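Local coordinates for protein dextranase (Pseudarthrobacter oxydans, PDB 6NZS) that catalyses the endohydrolysis of (1->6)-alpha-D-glucosidic linkages in dextran, at residues W87-Y92 with M187-P192; L39-E44 with Y51-Y56; S140-R145 with M379-F384; D95-V100 with K134-Y139. All coordinates share one frame; numbering follows the deposited sequence.

Contact 1 (W87-Y92 with M187-P192); sequences WSSFEY and MIFAEP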
loop_
_atom_site.group_PDB
_atom_site.type_symbol
_atom_site.label_atom_id
_atom_site.label_comp_id
_atom_site.label_asym_id
_atom_site.label_seq_id
_atom_site.Cartn_x
_atom_site.Cartn_y
_atom_site.Cartn_z
ATOM N N TRP A 87 5.184 10.634 8.081
ATOM C CA TRP A 87 6.230 9.646 7.828
ATOM C C TRP A 87 7.573 10.343 7.716
ATOM O O TRP A 87 7.662 11.479 7.241
ATOM C CB TRP A 87 5.961 8.793 6.581
ATOM C CG TRP A 87 6.252 9.482 5.266
ATOM C CD1 TRP A 87 7.393 9.381 4.522
ATOM C CD2 TRP A 87 5.382 10.377 4.555
ATOM N NE1 TRP A 87 7.289 10.159 3.389
ATOM C CE2 TRP A 87 6.063 10.780 3.390
ATOM C CE3 TRP A 87 4.094 10.882 4.799
ATOM C CZ2 TRP A 87 5.502 11.659 2.463
ATOM C CZ3 TRP A 87 3.544 11.760 3.879
ATOM C CH2 TRP A 87 4.247 12.144 2.732
ATOM N N SER A 88 8.617 9.649 8.168
ATOM C CA SER A 88 9.977 10.156 8.100
ATOM C C SER A 88 10.852 9.092 7.469
ATOM O O SER A 88 10.828 7.933 7.902
ATOM C CB SER A 88 10.498 10.482 9.506
ATOM O OG SER A 88 11.820 10.991 9.449
ATOM N N SER A 89 11.618 9.484 6.453
ATOM C CA SER A 89 12.614 8.627 5.825
ATOM C C SER A 89 14.020 9.092 6.185
ATOM O O SER A 89 14.285 10.285 6.361
ATOM C CB SER A 89 12.485 8.661 4.299
ATOM O OG SER A 89 11.318 7.962 3.890
ATOM N N PHE A 90 14.921 8.127 6.296
ATOM C CA PHE A 90 16.341 8.430 6.379
ATOM C C PHE A 90 17.088 7.237 5.815
ATOM O O PHE A 90 16.526 6.149 5.675
ATOM C CB PHE A 90 16.792 8.776 7.812
ATOM C CG PHE A 90 16.533 7.684 8.829
ATOM C CD1 PHE A 90 17.451 6.655 9.016
ATOM C CD2 PHE A 90 15.390 7.708 9.615
ATOM C CE1 PHE A 90 17.219 5.655 9.957
ATOM C CE2 PHE A 90 15.155 6.721 10.557
ATOM C CZ PHE A 90 16.063 5.692 10.733
ATOM N N GLU A 91 18.352 7.454 5.462
ATOM C CA GLU A 91 19.235 6.370 5.053
ATOM C C GLU A 91 20.154 6.000 6.203
ATOM O O GLU A 91 20.658 6.878 6.914
ATOM C CB GLU A 91 20.105 6.766 3.862
ATOM C CG GLU A 91 19.337 7.135 2.619
ATOM C CD GLU A 91 20.268 7.354 1.440
ATOM O OE1 GLU A 91 20.538 8.523 1.110
ATOM O OE2 GLU A 91 20.745 6.352 0.869
ATOM N N TYR A 92 20.392 4.701 6.371
ATOM C CA TYR A 92 21.297 4.257 7.420
ATOM C C TYR A 92 22.061 3.025 6.949
ATOM O O TYR A 92 21.604 2.281 6.074
ATOM C CB TYR A 92 20.589 4.056 8.774
ATOM C CG TYR A 92 19.794 2.772 8.916
ATOM C CD1 TYR A 92 18.947 2.328 7.906
ATOM C CD2 TYR A 92 19.859 2.024 10.084
ATOM C CE1 TYR A 92 18.213 1.150 8.041
ATOM C CE2 TYR A 92 19.119 0.846 10.232
ATOM C CZ TYR A 92 18.301 0.418 9.203
ATOM O OH TYR A 92 17.596 -0.749 9.333
ATOM N N MET A 187 4.886 6.860 10.481
ATOM C CA MET A 187 5.670 5.808 9.857
ATOM C C MET A 187 7.131 6.218 9.827
ATOM O O MET A 187 7.459 7.385 9.593
ATOM C CB MET A 187 5.191 5.590 8.422
ATOM C CG MET A 187 4.585 4.225 8.185
ATOM S SD MET A 187 3.171 3.915 9.249
ATOM C CE MET A 187 2.118 5.287 8.755
ATOM N N ILE A 188 8.010 5.251 10.071
ATOM C CA ILE A 188 9.446 5.431 9.890
ATOM C C ILE A 188 9.894 4.510 8.766
ATOM O O ILE A 188 9.628 3.300 8.798
ATOM C CB ILE A 188 10.237 5.141 11.176
ATOM C CG1 ILE A 188 9.848 6.132 12.276
ATOM C CG2 ILE A 188 11.752 5.199 10.899
ATOM C CD1 ILE A 188 10.485 5.845 13.630
ATOM N N PHE A 189 10.560 5.083 7.773
ATOM C CA PHE A 189 11.133 4.327 6.672
ATOM C C PHE A 189 12.650 4.441 6.838
ATOM O O PHE A 189 13.268 5.411 6.395
ATOM C CB PHE A 189 10.681 4.905 5.330
ATOM C CG PHE A 189 9.180 4.910 5.120
ATOM C CD1 PHE A 189 8.342 3.994 5.761
ATOM C CD2 PHE A 189 8.618 5.833 4.252
ATOM C CE1 PHE A 189 6.966 4.015 5.535
ATOM C CE2 PHE A 189 7.254 5.854 4.021
ATOM C CZ PHE A 189 6.423 4.943 4.665
ATOM N N ALA A 190 13.236 3.455 7.526
ATOM C CA ALA A 190 14.678 3.381 7.762
ATOM C C ALA A 190 15.249 2.581 6.606
ATOM O O ALA A 190 15.133 1.354 6.576
ATOM C CB ALA A 190 14.955 2.698 9.098
ATOM N N GLU A 191 15.839 3.275 5.641
ATOM C CA GLU A 191 16.186 2.673 4.372
ATOM C C GLU A 191 17.695 2.490 4.256
ATOM O O GLU A 191 18.470 3.311 4.755
ATOM C CB GLU A 191 15.701 3.557 3.216
ATOM C CG GLU A 191 14.192 3.803 3.215
ATOM C CD GLU A 191 13.404 2.527 3.181
ATOM O OE1 GLU A 191 13.426 1.885 2.127
ATOM O OE2 GLU A 191 12.742 2.165 4.188
ATOM N N PRO A 192 18.145 1.427 3.596
ATOM C CA PRO A 192 19.586 1.154 3.550
ATOM C C PRO A 192 20.336 2.172 2.699
ATOM O O PRO A 192 19.928 2.499 1.580
ATOM C CB PRO A 192 19.656 -0.250 2.943
ATOM C CG PRO A 192 18.393 -0.403 2.174
ATOM C CD PRO A 192 17.354 0.373 2.937
#
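Tyr92 lies against the backbone of Ala190 and Glu191, at one end of two parallel strands paired in step from Trp87 with Met187 onward. Its CB sits at the edge of the Phe90 ring, and CG falls between the backbone N and the carbonyl carbon (chi1 78°). From there CD1 comes within 3.3 Å of Glu191 O, CE1 within 3.4 Å of Ala190 O, and CZ within 4.1 Å of Ala190 CB. The hydroxyl leaves the strand pair to hydrogen-bond Pro138 O. Ala190 serves a second ring as well: its CA makes a CH-pi contact over the face of Phe90, 4.2 Å from the centroid, while Ile188 CG2 touches Phe90 CE2. On the face carrying Trp87, Ser89 and Phe189, Trp87 CD1 meets Phe189 CE2 at 3.6 Å, the rings inclined at 34°. Five backbone hydrogen bonds tie the strands within this Ig-like domain, from Ser88 N to Met187 O at one end to Tyr92 N to Glu191 O at the other. The carboxylate of Glu191 is buried but matched on both oxygens: OE2 forms a salt bridge with Arg145, and OE1 takes Lys359 NZ and Asn357 ND2.

Contact 2 (L39-E44 with Y51-Y56); sequences LQVAQE and YDAFTY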
loop_
_atom_site.group_PDB
_atom_site.type_symbol
_atom_site.label_atom_id
_atom_site.label_comp_id
_atom_site.label_asym_id
_atom_site.label_seq_id
_atom_site.Cartn_x
_atom_site.Cartn_y
_atom_site.Cartn_z
ATOM N N LEU A 39 11.376 13.738 14.866
ATOM C CA LEU A 39 12.256 12.575 14.845
ATOM C C LEU A 39 13.715 13.003 14.723
ATOM O O LEU A 39 14.048 13.895 13.937
ATOM C CB LEU A 39 11.875 11.662 13.675
ATOM C CG LEU A 39 12.524 10.283 13.616
ATOM C CD1 LEU A 39 11.542 9.261 13.056
ATOM C CD2 LEU A 39 13.744 10.327 12.740
ATOM N N GLN A 40 14.586 12.359 15.508
ATOM C CA GLN A 40 16.032 12.494 15.379
ATOM C C GLN A 40 16.651 11.104 15.382
ATOM O O GLN A 40 16.076 10.159 15.928
ATOM C CB GLN A 40 16.635 13.323 16.519
ATOM C CG GLN A 40 16.287 14.799 16.471
ATOM C CD GLN A 40 16.856 15.563 17.650
ATOM O OE1 GLN A 40 17.324 14.966 18.619
ATOM N NE2 GLN A 40 16.824 16.890 17.571
ATOM N N VAL A 41 17.819 10.979 14.743
ATOM C CA VAL A 41 18.486 9.691 14.559
ATOM C C VAL A 41 19.959 9.835 14.907
ATOM O O VAL A 41 20.617 10.789 14.479
ATOM C CB VAL A 41 18.370 9.176 13.106
ATOM C CG1 VAL A 41 18.816 7.714 13.011
ATOM C CG2 VAL A 41 16.978 9.341 12.558
ATOM N N ALA A 42 20.486 8.855 15.634
ATOM C CA ALA A 42 21.904 8.801 15.958
ATOM C C ALA A 42 22.411 7.393 15.712
ATOM O O ALA A 42 21.697 6.419 15.939
ATOM C CB ALA A 42 22.128 9.132 17.431
ATOM N N GLN A 43 23.661 7.284 15.260
ATOM C CA GLN A 43 24.301 5.976 15.222
ATOM C C GLN A 43 24.328 5.409 16.632
ATOM O O GLN A 43 24.537 6.138 17.603
ATOM C CB GLN A 43 25.725 6.114 14.684
ATOM C CG GLN A 43 26.325 4.824 14.169
ATOM C CD GLN A 43 27.598 5.054 13.381
ATOM O OE1 GLN A 43 27.556 5.351 12.184
ATOM N NE2 GLN A 43 28.739 4.906 14.044
ATOM N N GLU A 44 24.092 4.099 16.751
ATOM C CA GLU A 44 23.835 3.547 18.080
ATOM C C GLU A 44 25.029 3.711 19.018
ATOM O O GLU A 44 24.844 3.829 20.236
ATOM C CB GLU A 44 23.390 2.087 17.997
ATOM C CG GLU A 44 24.440 1.162 17.444
ATOM C CD GLU A 44 25.369 0.586 18.490
ATOM O OE1 GLU A 44 26.275 -0.176 18.102
ATOM O OE2 GLU A 44 25.182 0.896 19.696
ATOM N N TYR A 51 20.707 13.510 14.818
ATOM C CA TYR A 51 20.464 14.398 13.692
ATOM C C TYR A 51 18.976 14.436 13.374
ATOM O O TYR A 51 18.300 13.406 13.414
ATOM C CB TYR A 51 21.220 13.904 12.464
ATOM C CG TYR A 51 22.717 13.927 12.636
ATOM C CD1 TYR A 51 23.439 15.072 12.341
ATOM C CD2 TYR A 51 23.404 12.808 13.100
ATOM C CE1 TYR A 51 24.816 15.103 12.490
ATOM C CE2 TYR A 51 24.783 12.832 13.254
ATOM C CZ TYR A 51 25.477 13.983 12.945
ATOM O OH TYR A 51 26.849 14.014 13.096
ATOM N N ASP A 52 18.473 15.626 13.058
ATOM C CA ASP A 52 17.073 15.770 12.679
ATOM C C ASP A 52 16.806 15.119 11.332
ATOM O O ASP A 52 17.623 15.201 10.412
ATOM C CB ASP A 52 16.729 17.251 12.584
ATOM C CG ASP A 52 16.902 17.959 13.901
ATOM O OD1 ASP A 52 16.066 17.738 14.801
ATOM O OD2 ASP A 52 17.880 18.722 14.041
ATOM N N ALA A 53 15.650 14.463 11.220
ATOM C CA ALA A 53 15.166 13.924 9.956
ATOM C C ALA A 53 13.757 14.448 9.754
ATOM O O ALA A 53 12.935 14.375 10.671
ATOM C CB ALA A 53 15.136 12.393 9.979
ATOM N N PHE A 54 13.481 14.984 8.573
ATOM C CA PHE A 54 12.179 15.593 8.334
ATOM C C PHE A 54 11.067 14.564 8.478
ATOM O O PHE A 54 11.217 13.408 8.072
ATOM C CB PHE A 54 12.132 16.167 6.921
ATOM C CG PHE A 54 11.001 17.128 6.711
ATOM C CD1 PHE A 54 11.078 18.415 7.229
ATOM C CD2 PHE A 54 9.861 16.753 6.026
ATOM C CE1 PHE A 54 10.046 19.313 7.052
ATOM C CE2 PHE A 54 8.817 17.655 5.835
ATOM C CZ PHE A 54 8.906 18.931 6.346
ATOM N N THR A 55 9.941 14.990 9.052
ATOM C CA THR A 55 8.729 14.174 9.073
ATOM C C THR A 55 7.689 14.875 8.212
ATOM O O THR A 55 7.199 15.956 8.568
ATOM C CB THR A 55 8.211 13.923 10.487
ATOM O OG1 THR A 55 9.248 13.329 11.282
ATOM C CG2 THR A 55 7.016 12.974 10.451
ATOM N N TYR A 56 7.370 14.253 7.084
ATOM C CA TYR A 56 6.321 14.696 6.175
ATOM C C TYR A 56 4.953 14.375 6.758
ATOM O O TYR A 56 4.822 13.583 7.689
ATOM C CB TYR A 56 6.441 13.939 4.851
ATOM C CG TYR A 56 7.774 14.140 4.167
ATOM C CD1 TYR A 56 7.993 15.256 3.373
ATOM C CD2 TYR A 56 8.813 13.219 4.316
ATOM C CE1 TYR A 56 9.212 15.464 2.748
ATOM C CE2 TYR A 56 10.033 13.413 3.690
ATOM C CZ TYR A 56 10.230 14.542 2.916
ATOM O OH TYR A 56 11.445 14.741 2.295
HETATM O O HOH W 1 11.072 15.103 12.403
HETATM O O HOH W 2 13.614 16.629 14.467
#
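The amide of Gln40 and the carboxylate of Asp52 lie side by side across an antiparallel beta hairpin, their planes 69° apart. Gln40 NE2 donates to Asp52 OD1 over 3.0 Å; the acceptor lies in the amide plane, whereas the donor stands above the carboxylate plane. A water beside this bond donates to both Asp52 OD1 and Leu39 O. The Tyr51 ring has Val41 O near its plane, at the edge by CD2. Farther along, within 51-56, Phe54 CD2 sits over the centre of one face of the Tyr56 ring. Chi1 of -70° sets Gln40 CG beside the backbone N, 3.4 Å from Asp52 OD1, and the extended chain beyond carries the amide on. Asp52 OD2 accepts from Thr3 N, so both carboxylate oxygens have donors. Val41 and Tyr51 form a hydrogen-bonded pair, Tyr51 N returning a bond of 2.7 Å to Val41 O; Ala53 N donates to Leu39 O. On the buried face Leu39 CD2 packs against Ala53 CB at 3.7 Å, next to Val98 and Ile188 of the same Ig-like domain. Past Ala53 the direct pairing gives way to a second water, which accepts from Leu39 N, donates to Ala53 O at 2.6 Å, and is hydrogen-bonded to Thr55 OG1.

Contact 3 (S140-R145 with M379-F384); sequences SDAGYR and MKNTFF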
loop_
_atom_site.group_PDB
_atom_site.type_symbol
_atom_site.label_atom_id
_atom_site.label_comp_id
_atom_site.label_asym_id
_atom_site.label_seq_id
_atom_site.Cartn_x
_atom_site.Cartn_y
_atom_site.Cartn_z
ATOM N N SER A 140 19.513 -3.549 8.571
ATOM C CA SER A 140 19.240 -4.669 7.686
ATOM C C SER A 140 19.432 -4.161 6.269
ATOM O O SER A 140 19.127 -3.003 5.978
ATOM C CB SER A 140 17.779 -5.141 7.817
ATOM O OG SER A 140 17.444 -6.053 6.784
ATOM N N ASP A 141 19.927 -5.023 5.379
ATOM C CA ASP A 141 19.994 -4.585 3.992
ATOM C C ASP A 141 18.622 -4.377 3.364
ATOM O O ASP A 141 18.542 -3.805 2.275
ATOM C CB ASP A 141 20.872 -5.495 3.130
ATOM C CG ASP A 141 20.441 -6.930 3.162
ATOM O OD1 ASP A 141 19.307 -7.216 3.590
ATOM O OD2 ASP A 141 21.250 -7.788 2.738
ATOM N N ALA A 142 17.547 -4.810 4.024
ATOM C CA ALA A 142 16.194 -4.479 3.606
ATOM C C ALA A 142 15.686 -3.182 4.217
ATOM O O ALA A 142 14.658 -2.672 3.759
ATOM C CB ALA A 142 15.234 -5.600 4.015
ATOM N N GLY A 143 16.366 -2.658 5.233
ATOM C CA GLY A 143 15.783 -1.594 6.025
ATOM C C GLY A 143 14.525 -2.089 6.734
ATOM O O GLY A 143 14.174 -3.274 6.710
ATOM N N TYR A 144 13.854 -1.142 7.391
ATOM C CA TYR A 144 12.605 -1.417 8.087
ATOM C C TYR A 144 11.639 -0.272 7.839
ATOM O O TYR A 144 12.027 0.895 7.905
ATOM C CB TYR A 144 12.840 -1.500 9.603
ATOM C CG TYR A 144 13.541 -2.744 10.079
ATOM C CD1 TYR A 144 14.934 -2.796 10.163
ATOM C CD2 TYR A 144 12.821 -3.879 10.448
ATOM C CE1 TYR A 144 15.582 -3.939 10.603
ATOM C CE2 TYR A 144 13.475 -5.033 10.890
ATOM C CZ TYR A 144 14.855 -5.050 10.960
ATOM O OH TYR A 144 15.530 -6.180 11.394
ATOM N N ARG A 145 10.383 -0.610 7.555
ATOM C CA ARG A 145 9.298 0.364 7.459
ATOM C C ARG A 145 8.262 -0.016 8.508
ATOM O O ARG A 145 7.749 -1.142 8.491
ATOM C CB ARG A 145 8.688 0.335 6.053
ATOM C CG ARG A 145 9.637 0.871 4.953
ATOM C CD ARG A 145 9.672 -0.016 3.698
ATOM N NE ARG A 145 10.178 -1.361 3.984
ATOM C CZ ARG A 145 11.460 -1.675 4.140
ATOM N NH1 ARG A 145 12.404 -0.746 4.042
ATOM N NH2 ARG A 145 11.803 -2.930 4.407
ATOM N N MET A 379 8.971 -8.190 -6.064
ATOM C CA MET A 379 8.878 -7.031 -5.186
ATOM C C MET A 379 9.333 -7.428 -3.794
ATOM O O MET A 379 8.950 -8.488 -3.292
ATOM C CB MET A 379 7.449 -6.484 -5.115
ATOM C CG MET A 379 7.313 -5.279 -4.194
ATOM S SD MET A 379 5.756 -4.409 -4.421
ATOM C CE MET A 379 4.613 -5.490 -3.540
ATOM N N LYS A 380 10.152 -6.583 -3.167
ATOM C CA LYS A 380 10.564 -6.843 -1.796
ATOM C C LYS A 380 10.686 -5.547 -1.014
ATOM O O LYS A 380 11.047 -4.501 -1.561
ATOM C CB LYS A 380 11.874 -7.637 -1.723
ATOM C CG LYS A 380 13.055 -6.979 -2.376
ATOM C CD LYS A 380 14.249 -7.930 -2.370
ATOM C CE LYS A 380 15.491 -7.276 -2.946
ATOM N NZ LYS A 380 16.736 -7.872 -2.382
ATOM N N ASN A 381 10.393 -5.642 0.286
ATOM C CA ASN A 381 10.731 -4.594 1.246
ATOM C C ASN A 381 9.942 -3.317 0.985
ATOM O O ASN A 381 10.525 -2.284 0.649
ATOM C CB ASN A 381 12.244 -4.312 1.231
ATOM C CG ASN A 381 13.083 -5.581 1.326
ATOM O OD1 ASN A 381 12.696 -6.551 1.972
ATOM N ND2 ASN A 381 14.256 -5.567 0.688
ATOM N N THR A 382 8.622 -3.369 1.157
ATOM C CA THR A 382 7.748 -2.273 0.763
ATOM C C THR A 382 6.751 -1.956 1.871
ATOM O O THR A 382 6.541 -2.748 2.797
ATOM C CB THR A 382 6.964 -2.610 -0.510
ATOM O OG1 THR A 382 6.157 -3.769 -0.267
ATOM C CG2 THR A 382 7.890 -2.884 -1.682
ATOM N N PHE A 383 6.150 -0.767 1.768
ATOM C CA PHE A 383 5.055 -0.336 2.637
ATOM C C PHE A 383 3.930 0.184 1.758
ATOM O O PHE A 383 4.166 1.037 0.899
ATOM C CB PHE A 383 5.503 0.786 3.597
ATOM C CG PHE A 383 4.370 1.363 4.406
ATOM C CD1 PHE A 383 3.984 0.771 5.598
ATOM C CD2 PHE A 383 3.673 2.480 3.962
ATOM C CE1 PHE A 383 2.919 1.292 6.349
ATOM C CE2 PHE A 383 2.599 3.003 4.698
ATOM C CZ PHE A 383 2.226 2.409 5.891
ATOM N N PHE A 384 2.709 -0.307 1.976
ATOM C CA PHE A 384 1.552 0.169 1.226
ATOM C C PHE A 384 0.453 0.625 2.166
ATOM O O PHE A 384 -0.054 -0.167 2.968
ATOM C CB PHE A 384 0.980 -0.925 0.325
ATOM C CG PHE A 384 1.823 -1.209 -0.876
ATOM C CD1 PHE A 384 2.861 -2.122 -0.810
ATOM C CD2 PHE A 384 1.575 -0.559 -2.075
ATOM C CE1 PHE A 384 3.655 -2.378 -1.924
ATOM C CE2 PHE A 384 2.355 -0.808 -3.203
ATOM C CZ PHE A 384 3.396 -1.721 -3.124
HETATM O O HOH W 3 17.649 -5.679 -0.221
HETATM O O HOH W 4 8.931 -3.829 4.445
#
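Arg145 lays one face of its guanidinium over the backbone carbonyl of Asn381, 3.5 Å from Arg145 NE to Asn381 O, yet no direct hydrogen bond joins 140-145 to 379-384. The N-H groups are used elsewhere: NH1 and NH2 together grip Ala142 O end-on, NH2 at 2.9 Å, which closes the chain back on its own beta turn. Bends at chi2 and chi3 (chi3 -62°, which places NE) fold the side chain for this, and NH2 passes 3.5 Å from Asn381 CB. Water replaces the missing direct bond, accepting from Arg145 NE at 2.8 Å and donating to Thr382 O. Beside it Ala142 CB presses on the Asn381 amide, 3.4 Å from CG, and Arg145 CB meets Phe383 CB at 4.0 Å. Asn381 has positive phi (67°) at the corner between two strands of the parallel beta solenoid. Its OD1 accepts from Asn402, and its side chain touches Asn357. The guanidinium charge, already paired to Glu191, is therefore met largely from the Ig-like domain's side. The two segments themselves join by packing and shared waters, a second one linking Asp141 O to Lys380 NZ, while Asn357 ND2 of the solenoid donates to the same Ala142 O that Arg145 grips.

Contact 4 (D95-V100 with K134-Y139); sequences DVWVDV and KIKVPY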
loop_
_atom_site.group_PDB
_atom_site.type_symbol
_atom_site.label_atom_id
_atom_site.label_comp_id
_atom_site.label_asym_id
_atom_site.label_seq_id
_atom_site.Cartn_x
_atom_site.Cartn_y
_atom_site.Cartn_z
ATOM N N ASP A 95 23.318 0.164 12.900
ATOM C CA ASP A 95 22.261 0.286 13.906
ATOM C C ASP A 95 22.160 1.722 14.401
ATOM O O ASP A 95 23.175 2.389 14.633
ATOM C CB ASP A 95 22.582 -0.593 15.121
ATOM C CG ASP A 95 22.483 -2.080 14.839
ATOM O OD1 ASP A 95 22.413 -2.493 13.672
ATOM O OD2 ASP A 95 22.499 -2.852 15.823
ATOM N N VAL A 96 20.922 2.194 14.593
ATOM C CA VAL A 96 20.668 3.561 15.035
ATOM C C VAL A 96 19.727 3.560 16.230
ATOM O O VAL A 96 18.946 2.631 16.444
ATOM C CB VAL A 96 20.078 4.463 13.930
ATOM C CG1 VAL A 96 21.097 4.709 12.816
ATOM C CG2 VAL A 96 18.780 3.863 13.388
ATOM N N TRP A 97 19.811 4.635 17.005
ATOM C CA TRP A 97 18.773 4.994 17.966
ATOM C C TRP A 97 17.944 6.121 17.367
ATOM O O TRP A 97 18.494 7.147 16.953
ATOM C CB TRP A 97 19.397 5.507 19.267
ATOM C CG TRP A 97 19.844 4.450 20.249
ATOM C CD1 TRP A 97 21.129 4.163 20.608
ATOM C CD2 TRP A 97 19.005 3.572 21.020
ATOM N NE1 TRP A 97 21.144 3.154 21.546
ATOM C CE2 TRP A 97 19.855 2.776 21.816
ATOM C CE3 TRP A 97 17.622 3.381 21.113
ATOM C CZ2 TRP A 97 19.364 1.801 22.692
ATOM C CZ3 TRP A 97 17.137 2.415 21.991
ATOM C CH2 TRP A 97 18.008 1.638 22.764
ATOM N N VAL A 98 16.629 5.930 17.306
ATOM C CA VAL A 98 15.706 6.931 16.771
ATOM C C VAL A 98 14.895 7.491 17.929
ATOM O O VAL A 98 14.215 6.735 18.627
ATOM C CB VAL A 98 14.779 6.320 15.712
ATOM C CG1 VAL A 98 13.859 7.378 15.171
ATOM C CG2 VAL A 98 15.600 5.705 14.586
ATOM N N ASP A 99 14.968 8.809 18.140
ATOM C CA ASP A 99 14.128 9.482 19.131
ATOM C C ASP A 99 12.862 9.959 18.434
ATOM O O ASP A 99 12.941 10.668 17.425
ATOM C CB ASP A 99 14.836 10.712 19.710
ATOM C CG ASP A 99 16.097 10.365 20.466
ATOM O OD1 ASP A 99 16.027 9.538 21.390
ATOM O OD2 ASP A 99 17.156 10.935 20.137
ATOM N N VAL A 100 11.704 9.588 18.974
ATOM C CA VAL A 100 10.424 10.062 18.454
ATOM C C VAL A 100 9.730 10.817 19.572
ATOM O O VAL A 100 9.523 10.268 20.662
ATOM C CB VAL A 100 9.527 8.925 17.940
ATOM C CG1 VAL A 100 8.318 9.526 17.228
ATOM C CG2 VAL A 100 10.299 8.022 16.998
ATOM N N LYS A 134 12.963 6.448 22.704
ATOM C CA LYS A 134 14.113 6.111 21.873
ATOM C C LYS A 134 13.958 4.663 21.426
ATOM O O LYS A 134 13.726 3.779 22.256
ATOM C CB LYS A 134 15.420 6.281 22.666
ATOM C CG LYS A 134 16.673 6.520 21.819
ATOM C CD LYS A 134 17.941 6.604 22.689
ATOM C CE LYS A 134 17.910 7.841 23.569
ATOM N NZ LYS A 134 18.269 9.085 22.816
ATOM N N ILE A 135 14.070 4.426 20.119
ATOM C CA ILE A 135 13.874 3.110 19.514
ATOM C C ILE A 135 15.165 2.701 18.820
ATOM O O ILE A 135 15.701 3.460 18.003
ATOM C CB ILE A 135 12.729 3.143 18.484
ATOM C CG1 ILE A 135 11.439 3.623 19.142
ATOM C CG2 ILE A 135 12.533 1.775 17.836
ATOM C CD1 ILE A 135 10.422 4.126 18.134
ATOM N N LYS A 136 15.650 1.493 19.109
ATOM C CA LYS A 136 16.855 0.993 18.451
ATOM C C LYS A 136 16.439 0.235 17.199
ATOM O O LYS A 136 15.783 -0.808 17.286
ATOM C CB LYS A 136 17.667 0.095 19.373
ATOM C CG LYS A 136 18.997 -0.301 18.744
ATOM C CD LYS A 136 19.772 -1.226 19.660
ATOM C CE LYS A 136 20.961 -0.518 20.267
ATOM N NZ LYS A 136 22.188 -1.325 20.059
ATOM N N VAL A 137 16.809 0.760 16.036
ATOM C CA VAL A 137 16.502 0.122 14.758
ATOM C C VAL A 137 17.778 -0.562 14.270
ATOM O O VAL A 137 18.752 0.133 13.937
ATOM C CB VAL A 137 15.981 1.131 13.725
ATOM C CG1 VAL A 137 15.613 0.415 12.438
ATOM C CG2 VAL A 137 14.763 1.888 14.277
ATOM N N PRO A 138 17.836 -1.885 14.246
ATOM C CA PRO A 138 19.035 -2.551 13.740
ATOM C C PRO A 138 19.144 -2.351 12.242
ATOM O O PRO A 138 18.140 -2.208 11.531
ATOM C CB PRO A 138 18.792 -4.024 14.081
ATOM C CG PRO A 138 17.309 -4.164 14.116
ATOM C CD PRO A 138 16.755 -2.838 14.555
ATOM N N TYR A 139 20.382 -2.340 11.762
ATOM C CA TYR A 139 20.602 -2.303 10.327
ATOM C C TYR A 139 20.220 -3.635 9.691
ATOM O O TYR A 139 20.532 -4.709 10.210
ATOM C CB TYR A 139 22.057 -1.955 9.995
ATOM C CG TYR A 139 22.271 -2.018 8.503
ATOM C CD1 TYR A 139 21.717 -1.060 7.669
ATOM C CD2 TYR A 139 22.975 -3.068 7.924
ATOM C CE1 TYR A 139 21.873 -1.128 6.301
ATOM C CE2 TYR A 139 23.140 -3.143 6.552
ATOM C CZ TYR A 139 22.592 -2.173 5.747
ATOM O OH TYR A 139 22.743 -2.251 4.377
HETATM O O HOH W 5 22.484 -5.068 12.437
HETATM O O HOH W 6 23.802 -2.484 18.392
#
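Trp97 is clasped between two lysine chains of the neighbouring antiparallel strand. Over one face of its indole lies Lys134 CD, 3.6 Å from Trp97 CD2; over the opposite face Lys136 CB makes a CH-pi contact 3.6 Å from the centroid of the six-membered ring. Lys134 crosses the tryptophan at about a right angle, then bends (chi3 -67° places CE) toward Asp99. Lys134 NZ forms a 2.7 Å salt bridge with Asp99 OD1 through the syn lone pair of that oxygen, which would help hold the methylenes on the ring. Lys136 is steered less directly: its NZ donates to a water 2.6 Å away, which in turn donates to Asp95 OD2. The two charges themselves stay beyond salt-bridge distance. Asp95 OD1 takes the backbone N-H of Tyr139 over 2.8 Å, nearly straight (172°), the N-H coming from above the carboxylate plane, and also accepts from a second water that bonds Tyr139 O.

Beneath these side chains, Val96 pairs with Val137 and Val98 with Ile135, both hydrogen-bonded pairs; Val98 N to Ile135 O is 2.7 Å. Their side chains fill the other face, where Val98 CG2 meets Val137 CG2 at 3.9 Å and Val100 CG2 rests near Ile135 CD1. Ile188, Phe146 and Ala190 continue that packing into the interior of the Ig-like domain. Across the strand pair the chemistry divides by face: aliphatic contacts inside, and outside one indole between two lysines, whose carbon chains lie on its faces while their ammonium groups go to carboxylate or water.

Overall arrangement
From the N terminus, contact 2 closes first, a short hairpin whose strand 51-58 then pairs with strand 84-92. That strand opens contact 1, and before its partner arrives the chain makes contact 4, between 95-100 and 134-139, wholly within the contact 1 interval. Strand 96-102 also lies beside 37-43, joining contacts 2 and 4. Next comes 140-145, the first half of contact 3, then 187-192, which completes contact 1; contact 3 waits until 379-384, so contacts 1 and 3 cross. Contacts 1, 2 and 4 hold the N-terminal Ig-like domain together, whereas contact 3 ties it to the beta solenoid, with Arg145 and Glu191 linking contacts 3 and 1.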